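Local atomic coordinates of similar to hydroxylamine oxidoreductase (Kuenenia stuttgartiensis, PDB entry 6H5L), a protein that probably works as an oxidoreductase, carrying a chain of c-type hemes within a large multiheme reductase complex of an anammox bacterium. Residues Ala114-Asn119 / Gly151-Gln156; Pro14-Asp19 / Asp158-Glu163. All blocks are in the same frame, centred on the assembly; numbering follows the deposited sequence.

Interaction 1. Residues Ala114-Asn119 / Gly151-Gln156; sequences AQIEKN and GCHRQQ. With HEC (heme c), chain E.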
ATOM      1  N   ALA A 114       2.575 -33.522 -10.277  1.00 37.66           N
ATOM      2  CA  ALA A 114       1.631 -34.319 -11.054  1.00 34.34           C
ATOM      3  C   ALA A 114       2.341 -35.416 -11.838  1.00 34.43           C
ATOM      4  O   ALA A 114       1.866 -36.557 -11.892  1.00 36.61           O
ATOM      5  CB  ALA A 114       0.830 -33.418 -11.993  1.00 31.44           C
ATOM      6  N   GLN A 115       3.477 -35.088 -12.456  1.00 37.00           N
ATOM      7  CA  GLN A 115       4.240 -36.094 -13.190  1.00 41.43           C
ATOM      8  C   GLN A 115       4.788 -37.164 -12.253  1.00 36.49           C
ATOM      9  O   GLN A 115       4.840 -38.346 -12.615  1.00 38.45           O
ATOM     10  CB  GLN A 115       5.376 -35.428 -13.963  1.00 40.28           C
ATOM     11  CG  GLN A 115       4.907 -34.490 -15.065  1.00 49.98           C
ATOM     12  CD  GLN A 115       5.982 -33.509 -15.486  1.00 63.02           C
ATOM     13  OE1 GLN A 115       6.060 -33.116 -16.649  1.00 74.32           O
ATOM     14  NE2 GLN A 115       6.813 -33.099 -14.535  1.00 62.47           N
ATOM     15  N   ILE A 116       5.199 -36.768 -11.048  1.00 36.21           N
ATOM     16  CA  ILE A 116       5.700 -37.734 -10.075  1.00 35.74           C
ATOM     17  C   ILE A 116       4.580 -38.665  -9.625  1.00 44.46           C
ATOM     18  O   ILE A 116       4.794 -39.870  -9.446  1.00 45.04           O
ATOM     19  CB  ILE A 116       6.348 -37.004  -8.884  1.00 37.24           C
ATOM     20  CG1 ILE A 116       7.561 -36.194  -9.349  1.00 30.24           C
ATOM     21  CG2 ILE A 116       6.760 -37.993  -7.803  1.00 31.54           C
ATOM     22  CD1 ILE A 116       8.145 -35.295  -8.276  1.00 19.70           C
ATOM     23  N   GLU A 117       3.371 -38.125  -9.439  1.00 40.18           N
ATOM     24  CA  GLU A 117       2.234 -38.959  -9.057  1.00 31.36           C
ATOM     25  C   GLU A 117       1.966 -40.042 -10.096  1.00 35.93           C
ATOM     26  O   GLU A 117       1.641 -41.183  -9.745  1.00 29.34           O
ATOM     27  CB  GLU A 117       0.989 -38.094  -8.856  1.00 30.28           C
ATOM     28  CG  GLU A 117       0.990 -37.290  -7.568  1.00 32.47           C
ATOM     29  CD  GLU A 117      -0.232 -36.403  -7.439  1.00 30.84           C
ATOM     30  OE1 GLU A 117      -0.748 -35.945  -8.478  1.00 37.54           O
ATOM     31  OE2 GLU A 117      -0.680 -36.169  -6.295  1.00 30.38           O
ATOM     32  N   LYS A 118       2.093 -39.703 -11.380  1.00 40.49           N
ATOM     33  CA  LYS A 118       1.908 -40.698 -12.431  1.00 41.36           C
ATOM     34  C   LYS A 118       3.008 -41.752 -12.398  1.00 42.97           C
ATOM     35  O   LYS A 118       2.742 -42.940 -12.613  1.00 57.92           O
ATOM     36  CB  LYS A 118       1.863 -40.016 -13.798  1.00 39.12           C
ATOM     37  CG  LYS A 118       0.520 -39.400 -14.153  1.00 39.79           C
ATOM     38  CD  LYS A 118      -0.325 -40.360 -14.976  1.00 72.32           C
ATOM     39  CE  LYS A 118      -1.651 -39.734 -15.374  1.00 47.87           C
ATOM     40  NZ  LYS A 118      -2.431 -40.623 -16.278  1.00 49.82           N
ATOM     41  N   ASN A 119       4.250 -41.336 -12.132  1.00 39.91           N
ATOM     42  CA  ASN A 119       5.366 -42.276 -12.167  1.00 40.42           C
ATOM     43  C   ASN A 119       5.327 -43.255 -11.000  1.00 38.89           C
ATOM     44  O   ASN A 119       5.738 -44.411 -11.153  1.00 45.01           O
ATOM     45  CB  ASN A 119       6.694 -41.518 -12.177  1.00 45.89           C
ATOM     46  CG  ASN A 119       6.901 -40.712 -13.446  1.00 42.11           C
ATOM     47  OD1 ASN A 119       6.257 -40.960 -14.465  1.00 42.08           O
ATOM     48  ND2 ASN A 119       7.808 -39.745 -13.390  1.00 40.55           N
ATOM     49  N   GLY A 151      13.456 -42.853  -6.182  1.00 30.96           N
ATOM     50  CA  GLY A 151      12.153 -43.477  -6.346  1.00 30.08           C
ATOM     51  C   GLY A 151      11.095 -42.507  -6.835  1.00 28.82           C
ATOM     52  O   GLY A 151      10.197 -42.887  -7.593  1.00 29.94           O
ATOM     53  N   CYS A 152      11.182 -41.248  -6.410  1.00 26.45           N
ATOM     54  CA  CYS A 152      10.303 -40.188  -6.887  1.00 30.27           C
ATOM     55  C   CYS A 152      10.968 -39.289  -7.921  1.00 32.50           C
ATOM     56  O   CYS A 152      10.334 -38.924  -8.914  1.00 29.66           O
ATOM     57  CB  CYS A 152       9.817 -39.332  -5.711  1.00 26.79           C
ATOM     58  SG  CYS A 152       8.677 -40.148  -4.554  1.00 24.96           S
ATOM     59  N   HIS A 153      12.229 -38.916  -7.703  1.00 28.25           N
ATOM     60  CA  HIS A 153      12.962 -38.051  -8.624  1.00 32.31           C
ATOM     61  C   HIS A 153      13.880 -38.898  -9.503  1.00 30.86           C
ATOM     62  O   HIS A 153      15.105 -38.892  -9.372  1.00 32.94           O
ATOM     63  CB  HIS A 153      13.744 -36.998  -7.848  1.00 30.19           C
ATOM     64  CG  HIS A 153      12.910 -36.225  -6.874  1.00 27.93           C
ATOM     65  ND1 HIS A 153      11.799 -35.506  -7.256  1.00 29.48           N
ATOM     66  CD2 HIS A 153      13.033 -36.048  -5.537  1.00 26.26           C
ATOM     67  CE1 HIS A 153      11.270 -34.921  -6.197  1.00 28.32           C
ATOM     68  NE2 HIS A 153      11.999 -35.235  -5.141  1.00 23.92           N
ATOM     69  N   ARG A 154      13.254 -39.635 -10.422  1.00 26.15           N
ATOM     70  CA  ARG A 154      14.010 -40.580 -11.235  1.00 31.38           C
ATOM     71  C   ARG A 154      14.887 -39.867 -12.257  1.00 31.32           C
ATOM     72  O   ARG A 154      15.994 -40.328 -12.558  1.00 28.80           O
ATOM     73  CB  ARG A 154      13.062 -41.559 -11.925  1.00 35.18           C
ATOM     74  CG  ARG A 154      13.778 -42.754 -12.528  1.00 35.24           C
ATOM     75  CD  ARG A 154      14.761 -43.340 -11.527  1.00 37.12           C
ATOM     76  NE  ARG A 154      15.624 -44.360 -12.114  1.00 36.89           N
ATOM     77  CZ  ARG A 154      15.422 -45.668 -11.997  1.00 37.22           C
ATOM     78  NH1 ARG A 154      14.377 -46.121 -11.318  1.00 29.91           N
ATOM     79  NH2 ARG A 154      16.266 -46.523 -12.559  1.00 33.72           N
ATOM     80  N   GLN A 155      14.413 -38.746 -12.808  1.00 29.64           N
ATOM     81  CA  GLN A 155      15.209 -38.029 -13.798  1.00 23.95           C
ATOM     82  C   GLN A 155      16.469 -37.438 -13.175  1.00 27.30           C
ATOM     83  O   GLN A 155      17.555 -37.524 -13.760  1.00 24.72           O
ATOM     84  CB  GLN A 155      14.375 -36.931 -14.460  1.00 25.17           C
ATOM     85  CG  GLN A 155      15.157 -36.116 -15.474  1.00 30.81           C
ATOM     86  CD  GLN A 155      14.382 -34.926 -16.000  1.00 31.60           C
ATOM     87  OE1 GLN A 155      13.155 -34.884 -15.925  1.00 45.96           O
ATOM     88  NE2 GLN A 155      15.100 -33.947 -16.535  1.00 26.55           N
ATOM     89  N   GLN A 156      16.348 -36.838 -11.988  1.00 24.75           N
ATOM     90  CA  GLN A 156      17.520 -36.275 -11.326  1.00 22.31           C
ATOM     91  C   GLN A 156      18.492 -37.366 -10.892  1.00 25.01           C
ATOM     92  O   GLN A 156      19.713 -37.183 -10.973  1.00 29.02           O
ATOM     93  CB  GLN A 156      17.097 -35.431 -10.123  1.00 24.00           C
ATOM     94  CG  GLN A 156      16.530 -34.061 -10.474  1.00 19.08           C
ATOM     95  CD  GLN A 156      15.089 -34.117 -10.943  1.00 32.03           C
ATOM     96  OE1 GLN A 156      14.503 -35.192 -11.066  1.00 36.04           O
ATOM     97  NE2 GLN A 156      14.507 -32.951 -11.207  1.00 39.16           N
TER
HETATM   98 FE   HEC E 603      11.627 -34.637  -3.270  1.00 26.17          FE
HETATM   99  CHA HEC E 603      10.370 -31.559  -4.033  1.00 24.88           C
HETATM  100  CHB HEC E 603      14.811 -33.342  -3.274  1.00 29.92           C
HETATM  101  CHC HEC E 603      12.866 -37.636  -2.130  1.00 31.60           C
HETATM  102  CHD HEC E 603       8.646 -36.151  -4.006  1.00 26.76           C
HETATM  103  NA  HEC E 603      12.441 -32.780  -3.574  1.00 19.91           N
HETATM  104  C1A HEC E 603      11.743 -31.641  -3.925  1.00 27.15           C
HETATM  105  C2A HEC E 603      12.709 -30.581  -4.160  1.00 24.87           C
HETATM  106  C3A HEC E 603      13.930 -31.083  -3.946  1.00 29.58           C
HETATM  107  C4A HEC E 603      13.788 -32.474  -3.577  1.00 23.95           C
HETATM  108  CMA HEC E 603      15.266 -30.320  -4.076  1.00 20.10           C
HETATM  109  CAA HEC E 603      12.409 -29.120  -4.567  1.00 16.23           C
HETATM  110  CBA HEC E 603      11.576 -28.443  -3.482  1.00 18.87           C
HETATM  111  CGA HEC E 603      11.736 -26.947  -3.556  1.00 25.47           C
HETATM  112  O1A HEC E 603      12.602 -26.474  -4.335  1.00 22.26           O
HETATM  113  O2A HEC E 603      11.001 -26.225  -2.834  1.00 33.98           O
HETATM  114  NB  HEC E 603      13.511 -35.385  -2.873  1.00 30.48           N
HETATM  115  C1B HEC E 603      14.651 -34.613  -2.768  1.00 26.13           C
HETATM  116  C2B HEC E 603      15.640 -35.368  -2.027  1.00 25.05           C
HETATM  117  C3B HEC E 603      15.107 -36.557  -1.721  1.00 24.17           C
HETATM  118  C4B HEC E 603      13.755 -36.590  -2.240  1.00 25.01           C
HETATM  119  CMB HEC E 603      17.063 -34.867  -1.703  1.00 18.92           C
HETATM  120  CAB HEC E 603      15.776 -37.708  -0.939  1.00 18.78           C
HETATM  121  CBB HEC E 603      15.964 -37.317   0.541  1.00 20.52           C
HETATM  122  NC  HEC E 603      10.913 -36.547  -3.139  1.00 28.38           N
HETATM  123  C1C HEC E 603      11.555 -37.625  -2.560  1.00 37.90           C
HETATM  124  C2C HEC E 603      10.564 -38.658  -2.306  1.00 28.33           C
HETATM  125  C3C HEC E 603       9.469 -38.317  -3.001  1.00 30.73           C
HETATM  126  C4C HEC E 603       9.619 -36.936  -3.423  1.00 26.31           C
HETATM  127  CMC HEC E 603      10.939 -40.106  -1.907  1.00 23.85           C
HETATM  128  CAC HEC E 603       8.164 -39.140  -3.146  1.00 18.83           C
HETATM  129  CBC HEC E 603       7.340 -39.083  -1.842  1.00 32.67           C
HETATM  130  ND  HEC E 603       9.780 -33.956  -3.899  1.00 28.67           N
HETATM  131  C1D HEC E 603       8.698 -34.784  -4.186  1.00 25.50           C
HETATM  132  C2D HEC E 603       7.626 -33.971  -4.713  1.00 23.10           C
HETATM  133  C3D HEC E 603       8.162 -32.534  -4.722  1.00 25.36           C
HETATM  134  C4D HEC E 603       9.508 -32.623  -4.200  1.00 25.66           C
HETATM  135  CMD HEC E 603       6.233 -34.453  -5.168  1.00 25.65           C
HETATM  136  CAD HEC E 603       7.421 -31.263  -5.193  1.00 19.96           C
HETATM  137  CBD HEC E 603       7.509 -31.142  -6.712  1.00 26.45           C
HETATM  138  CGD HEC E 603       8.945 -31.001  -7.144  1.00 36.11           C
HETATM  139  O1D HEC E 603       9.534 -32.008  -7.616  1.00 38.80           O
HETATM  140  O2D HEC E 603       9.502 -29.881  -7.014  1.00 30.81           O
HETATM  141  O   HOH W   1      10.296 -38.240 -12.034  1.00 34.68           O
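I116 lays its side chain against C152 and H153, and does so with two separate branches. With chi1 at -63°, CG1 lies anti to the carbonyl carbon and CG2 anti to the backbone N; this CG2 meets CB of C152 at 3.9 Å and lies equally near that residue's carbonyl O. The other branch runs out extended (chi2 172°), so that CD1 comes obliquely to the imidazole, 3.8 Å from CE1 of H153, and ends beside the heme, 3.6 Å from propionate oxygen O1D. The one side chain thus touches the cysteine, the histidine and the heme. Nearly a turn beyond I116, N119 reaches the second segment through a water: the water donates to O of C152 at 3.2 Å, while its bond from ND2 of N119 is weak. The partners of I116 are themselves fixed by the heme. SG of C152 forms a thioether to CAC of the heme, 1.8 Å long. NE2 of H153 binds the heme iron FE at 2.0 Å. H100 supplies the second axial nitrogen, and H153 also sits at the N-cap of the next helix. Helix 107-120 therefore backs the end of a CXXCH heme-attachment motif with bis-histidine iron, common in multiheme c-type cytochromes.

Interaction 2. Residues Pro14-Asp19 / Asp158-Glu163; sequences PDLYKD and DEFLRE. With HEC (heme c), chain G.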
ATOM      1  N   PRO A  14      15.685 -47.650  -8.534  1.00 35.00           N
ATOM      2  CA  PRO A  14      16.934 -46.883  -8.605  1.00 35.81           C
ATOM      3  C   PRO A  14      18.061 -47.579  -7.859  1.00 36.30           C
ATOM      4  O   PRO A  14      17.904 -48.002  -6.710  1.00 42.63           O
ATOM      5  CB  PRO A  14      16.565 -45.544  -7.956  1.00 36.66           C
ATOM      6  CG  PRO A  14      15.083 -45.457  -8.079  1.00 33.02           C
ATOM      7  CD  PRO A  14      14.584 -46.862  -7.956  1.00 37.50           C
ATOM      8  N   ASP A  15      19.208 -47.690  -8.528  1.00 34.44           N
ATOM      9  CA  ASP A  15      20.376 -48.385  -7.999  1.00 40.12           C
ATOM     10  C   ASP A  15      21.605 -47.520  -8.248  1.00 37.71           C
ATOM     11  O   ASP A  15      22.007 -47.322  -9.401  1.00 30.50           O
ATOM     12  CB  ASP A  15      20.530 -49.762  -8.649  1.00 45.85           C
ATOM     13  CG  ASP A  15      21.734 -50.519  -8.133  1.00 58.44           C
ATOM     14  OD1 ASP A  15      21.920 -50.565  -6.899  1.00 51.03           O
ATOM     15  OD2 ASP A  15      22.486 -51.075  -8.961  1.00 58.89           O
ATOM     16  N   LEU A  16      22.198 -47.009  -7.164  1.00 31.80           N
ATOM     17  CA  LEU A  16      23.415 -46.213  -7.284  1.00 30.74           C
ATOM     18  C   LEU A  16      24.585 -47.031  -7.809  1.00 37.48           C
ATOM     19  O   LEU A  16      25.510 -46.466  -8.405  1.00 42.53           O
ATOM     20  CB  LEU A  16      23.786 -45.605  -5.927  1.00 27.87           C
ATOM     21  CG  LEU A  16      23.090 -44.317  -5.499  1.00 34.33           C
ATOM     22  CD1 LEU A  16      23.446 -43.977  -4.060  1.00 25.83           C
ATOM     23  CD2 LEU A  16      23.473 -43.182  -6.433  1.00 25.17           C
ATOM     24  N   TYR A  17      24.567 -48.348  -7.605  1.00 33.22           N
ATOM     25  CA  TYR A  17      25.678 -49.215  -7.975  1.00 40.48           C
ATOM     26  C   TYR A  17      25.409 -49.988  -9.261  1.00 45.14           C
ATOM     27  O   TYR A  17      25.889 -51.116  -9.420  1.00 46.12           O
ATOM     28  CB  TYR A  17      25.997 -50.169  -6.828  1.00 36.78           C
ATOM     29  CG  TYR A  17      26.462 -49.450  -5.584  1.00 41.16           C
ATOM     30  CD1 TYR A  17      25.548 -48.930  -4.677  1.00 39.95           C
ATOM     31  CD2 TYR A  17      27.814 -49.271  -5.329  1.00 39.71           C
ATOM     32  CE1 TYR A  17      25.969 -48.262  -3.545  1.00 41.33           C
ATOM     33  CE2 TYR A  17      28.246 -48.605  -4.198  1.00 40.47           C
ATOM     34  CZ  TYR A  17      27.320 -48.104  -3.311  1.00 42.96           C
ATOM     35  OH  TYR A  17      27.748 -47.441  -2.185  1.00 46.94           O
ATOM     36  N   LYS A  18      24.639 -49.403 -10.176  1.00 49.90           N
ATOM     37  CA  LYS A  18      24.389 -50.024 -11.467  1.00 46.47           C
ATOM     38  C   LYS A  18      25.684 -50.136 -12.261  1.00 49.11           C
ATOM     39  O   LYS A  18      26.516 -49.224 -12.253  1.00 49.85           O
ATOM     40  CB  LYS A  18      23.360 -49.211 -12.251  1.00 40.60           C
ATOM     41  CG  LYS A  18      22.891 -49.858 -13.538  1.00 48.27           C
ATOM     42  CD  LYS A  18      22.246 -48.843 -14.467  1.00 45.52           C
ATOM     43  CE  LYS A  18      21.894 -49.481 -15.800  1.00 46.49           C
ATOM     44  NZ  LYS A  18      21.533 -48.469 -16.831  1.00 31.31           N
ATOM     45  N   ASP A  19      25.854 -51.274 -12.934  1.00 51.07           N
ATOM     46  CA  ASP A  19      27.020 -51.538 -13.781  1.00 54.32           C
ATOM     47  C   ASP A  19      28.308 -51.598 -12.960  1.00 49.80           C
ATOM     48  O   ASP A  19      29.376 -51.184 -13.414  1.00 45.23           O
ATOM     49  CB  ASP A  19      27.134 -50.500 -14.903  1.00 55.91           C
ATOM     50  CG  ASP A  19      25.959 -50.547 -15.865  1.00 60.23           C
ATOM     51  OD1 ASP A  19      25.555 -51.663 -16.235  1.00 61.67           O
ATOM     52  OD2 ASP A  19      25.433 -49.475 -16.238  1.00 65.24           O
ATOM     53  N   ASP A 158      19.038 -40.238 -12.378  1.00 23.06           N
ATOM     54  CA  ASP A 158      19.750 -40.764 -13.537  1.00 20.49           C
ATOM     55  C   ASP A 158      20.782 -39.770 -14.057  1.00 27.47           C
ATOM     56  O   ASP A 158      21.889 -40.164 -14.439  1.00 36.88           O
ATOM     57  CB  ASP A 158      18.758 -41.140 -14.637  1.00 29.59           C
ATOM     58  CG  ASP A 158      17.891 -42.324 -14.259  1.00 29.98           C
ATOM     59  OD1 ASP A 158      18.280 -43.076 -13.340  1.00 33.78           O
ATOM     60  OD2 ASP A 158      16.824 -42.505 -14.884  1.00 34.20           O
ATOM     61  N   GLU A 159      20.439 -38.479 -14.083  1.00 26.77           N
ATOM     62  CA  GLU A 159      21.415 -37.478 -14.502  1.00 29.28           C
ATOM     63  C   GLU A 159      22.568 -37.377 -13.514  1.00 32.06           C
ATOM     64  O   GLU A 159      23.703 -37.092 -13.914  1.00 34.10           O
ATOM     65  CB  GLU A 159      20.737 -36.120 -14.685  1.00 23.95           C
ATOM     66  CG  GLU A 159      19.808 -36.053 -15.890  1.00 23.58           C
ATOM     67  CD  GLU A 159      19.222 -34.671 -16.108  1.00 27.52           C
ATOM     68  OE1 GLU A 159      19.505 -33.765 -15.296  1.00 28.88           O
ATOM     69  OE2 GLU A 159      18.477 -34.490 -17.094  1.00 31.87           O
ATOM     70  N   PHE A 160      22.303 -37.603 -12.226  1.00 30.90           N
ATOM     71  CA  PHE A 160      23.389 -37.731 -11.262  1.00 27.20           C
ATOM     72  C   PHE A 160      24.207 -38.987 -11.532  1.00 30.13           C
ATOM     73  O   PHE A 160      25.440 -38.971 -11.432  1.00 31.52           O
ATOM     74  CB  PHE A 160      22.827 -37.744  -9.840  1.00 21.75           C
ATOM     75  CG  PHE A 160      23.867 -37.964  -8.777  1.00 23.47           C
ATOM     76  CD1 PHE A 160      24.690 -36.925  -8.370  1.00 26.39           C
ATOM     77  CD2 PHE A 160      24.011 -39.203  -8.174  1.00 29.04           C
ATOM     78  CE1 PHE A 160      25.646 -37.122  -7.390  1.00 25.76           C
ATOM     79  CE2 PHE A 160      24.965 -39.406  -7.193  1.00 25.71           C
ATOM     80  CZ  PHE A 160      25.783 -38.364  -6.801  1.00 29.27           C
ATOM     81  N   LEU A 161      23.533 -40.087 -11.878  1.00 26.03           N
ATOM     82  CA  LEU A 161      24.219 -41.331 -12.205  1.00 26.46           C
ATOM     83  C   LEU A 161      25.092 -41.197 -13.446  1.00 29.99           C
ATOM     84  O   LEU A 161      26.036 -41.976 -13.612  1.00 32.74           O
ATOM     85  CB  LEU A 161      23.193 -42.451 -12.398  1.00 32.23           C
ATOM     86  CG  LEU A 161      23.478 -43.800 -11.740  1.00 38.72           C
ATOM     87  CD1 LEU A 161      23.584 -43.652 -10.229  1.00 37.80           C
ATOM     88  CD2 LEU A 161      22.401 -44.812 -12.105  1.00 30.05           C
ATOM     89  N   ARG A 162      24.804 -40.225 -14.314  1.00 28.99           N
ATOM     90  CA  ARG A 162      25.590 -40.022 -15.525  1.00 30.77           C
ATOM     91  C   ARG A 162      26.987 -39.473 -15.252  1.00 29.92           C
ATOM     92  O   ARG A 162      27.771 -39.345 -16.200  1.00 30.83           O
ATOM     93  CB  ARG A 162      24.852 -39.088 -16.485  1.00 25.89           C
ATOM     94  CG  ARG A 162      23.640 -39.715 -17.160  1.00 21.78           C
ATOM     95  CD  ARG A 162      23.203 -38.889 -18.358  1.00 15.76           C
ATOM     96  NE  ARG A 162      24.262 -38.801 -19.360  1.00 21.52           N
ATOM     97  CZ  ARG A 162      24.275 -37.928 -20.361  1.00 26.42           C
ATOM     98  NH1 ARG A 162      23.286 -37.056 -20.497  1.00 21.60           N
ATOM     99  NH2 ARG A 162      25.281 -37.923 -21.223  1.00 20.37           N
ATOM    100  N   GLU A 163      27.323 -39.143 -14.001  1.00 27.21           N
ATOM    101  CA  GLU A 163      28.690 -38.733 -13.695  1.00 29.05           C
ATOM    102  C   GLU A 163      29.681 -39.857 -13.964  1.00 27.59           C
ATOM    103  O   GLU A 163      30.864 -39.595 -14.210  1.00 26.76           O
ATOM    104  CB  GLU A 163      28.801 -38.280 -12.240  1.00 28.55           C
ATOM    105  CG  GLU A 163      28.071 -36.989 -11.922  1.00 31.71           C
ATOM    106  CD  GLU A 163      28.385 -36.471 -10.533  1.00 28.13           C
ATOM    107  OE1 GLU A 163      28.003 -35.322 -10.223  1.00 27.72           O
ATOM    108  OE2 GLU A 163      29.017 -37.213  -9.752  1.00 31.97           O
TER
HETATM  109 FE   HEC G 605      19.653 -31.872  -6.767  1.00 21.98          FE
HETATM  110  CHA HEC G 605      17.594 -29.673  -8.418  1.00 23.44           C
HETATM  111  CHB HEC G 605      17.003 -34.027  -6.381  1.00 25.47           C
HETATM  112  CHC HEC G 605      21.783 -34.318  -5.567  1.00 16.18           C
HETATM  113  CHD HEC G 605      22.214 -29.638  -6.771  1.00 22.62           C
HETATM  114  NA  HEC G 605      17.666 -31.850  -7.292  1.00 24.43           N
HETATM  115  C1A HEC G 605      17.023 -30.844  -7.985  1.00 25.78           C
HETATM  116  C2A HEC G 605      15.643 -31.229  -8.178  1.00 29.29           C
HETATM  117  C3A HEC G 605      15.474 -32.430  -7.621  1.00 30.99           C
HETATM  118  C4A HEC G 605      16.742 -32.848  -7.049  1.00 28.49           C
HETATM  119  CMA HEC G 605      14.153 -33.223  -7.594  1.00 26.13           C
HETATM  120  CAA HEC G 605      14.568 -30.397  -8.913  1.00 26.71           C
HETATM  121  CBA HEC G 605      13.733 -29.593  -7.921  1.00 29.10           C
HETATM  122  CGA HEC G 605      12.697 -28.802  -8.678  1.00 44.12           C
HETATM  123  O1A HEC G 605      12.867 -28.615  -9.911  1.00 39.65           O
HETATM  124  O2A HEC G 605      11.704 -28.355  -8.050  1.00 39.60           O
HETATM  125  NB  HEC G 605      19.428 -33.790  -6.029  1.00 23.73           N
HETATM  126  C1B HEC G 605      18.259 -34.525  -6.103  1.00 20.79           C
HETATM  127  C2B HEC G 605      18.590 -35.909  -5.835  1.00 18.37           C
HETATM  128  C3B HEC G 605      19.906 -35.992  -5.603  1.00 16.61           C
HETATM  129  C4B HEC G 605      20.459 -34.660  -5.723  1.00 20.32           C
HETATM  130  CMB HEC G 605      17.571 -37.065  -5.818  1.00 19.88           C
HETATM  131  CAB HEC G 605      20.725 -37.262  -5.278  1.00 21.20           C
HETATM  132  CBB HEC G 605      20.858 -38.159  -6.529  1.00 18.93           C
HETATM  133  NC  HEC G 605      21.631 -31.966  -6.257  1.00 23.04           N
HETATM  134  C1C HEC G 605      22.319 -33.072  -5.798  1.00 17.01           C
HETATM  135  C2C HEC G 605      23.724 -32.728  -5.726  1.00 18.15           C
HETATM  136  C3C HEC G 605      23.823 -31.407  -5.927  1.00 19.83           C
HETATM  137  C4C HEC G 605      22.523 -30.917  -6.352  1.00 24.67           C
HETATM  138  CMC HEC G 605      24.802 -33.637  -5.091  1.00 14.16           C
HETATM  139  CAC HEC G 605      25.122 -30.573  -5.873  1.00 18.29           C
HETATM  140  CBC HEC G 605      26.073 -31.001  -7.013  1.00 16.08           C
HETATM  141  ND  HEC G 605      19.849 -29.929  -7.432  1.00 14.86           N
HETATM  142  C1D HEC G 605      21.067 -29.255  -7.438  1.00 18.19           C
HETATM  143  C2D HEC G 605      20.928 -28.079  -8.267  1.00 18.77           C
HETATM  144  C3D HEC G 605      19.486 -28.092  -8.781  1.00 21.06           C
HETATM  145  C4D HEC G 605      18.895 -29.276  -8.211  1.00 19.63           C
HETATM  146  CMD HEC G 605      22.000 -27.022  -8.577  1.00 20.71           C
HETATM  147  CAD HEC G 605      18.812 -27.068  -9.718  1.00 18.03           C
HETATM  148  CBD HEC G 605      18.652 -27.733 -11.084  1.00 18.19           C
HETATM  149  CGD HEC G 605      18.366 -26.720 -12.161  1.00 23.39           C
HETATM  150  O1D HEC G 605      18.427 -27.092 -13.360  1.00 26.28           O
HETATM  151  O2D HEC G 605      18.083 -25.542 -11.825  1.00 25.66           O
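L16 sends CD2 into the corner between L161 and F160, and this one methyl carries the contact between their side chains. It lies 3.8 Å from CD1 of L161, the two leucines crossing at a slant, and 4.1 Å from CE2 of F160, which it meets at the ring's edge, near the ring plane. L161 splits its branches over the loop backbone: CD1 also comes within 3.9 Å of the carbonyl O of L16, while CD2 rests 3.7 Å from that of D15. Side-chain packing here is apolar, with the L161 methyls also lying against these two backbone carbonyls. Beyond the phenyl ring comes heme c. F160 has CG anti to its backbone N (chi1 176°), which brings CD2 to 3.7 Å from the heme's CBB, a methyl on the thioether-bearing substituent. In this multiheme cytochrome, helix 154-161 thus has a heme on one flank and the N-terminal loop packed on another. Farther out, the loop holds its shape by a type I turn from D15 to K18, closed by a weak backbone bond. The side chain of L16 also packs on F157 of the same helix, and its backbone N bonds to E147. D15 forms a salt bridge with K29, and on the helix side D158 pairs with R154 one turn back.

How the interactions relate
From the N terminus, the chain first passes through 14-19, a loop ahead of helix 22-28, whose partner at 158-163 comes only 139 residues later; interaction 2 therefore closes the larger loop. Interaction 1 is nested inside it, joining helix 107-120 to 151-156 across a shorter excursion that includes a two-stranded hairpin, 134-135 with 140-141. Both involve helix 154-161: interaction 1 lies at its start, on C152 and the N-cap residue H153, and interaction 2 on its last turn. Their centres lie about 16 Å apart, and they touch where P14 packs on R154 and G151. The N-terminal loop, helix 107-120 and two different hemes are thereby joined through helix 154-161 and the CXXCH residues that lead into it.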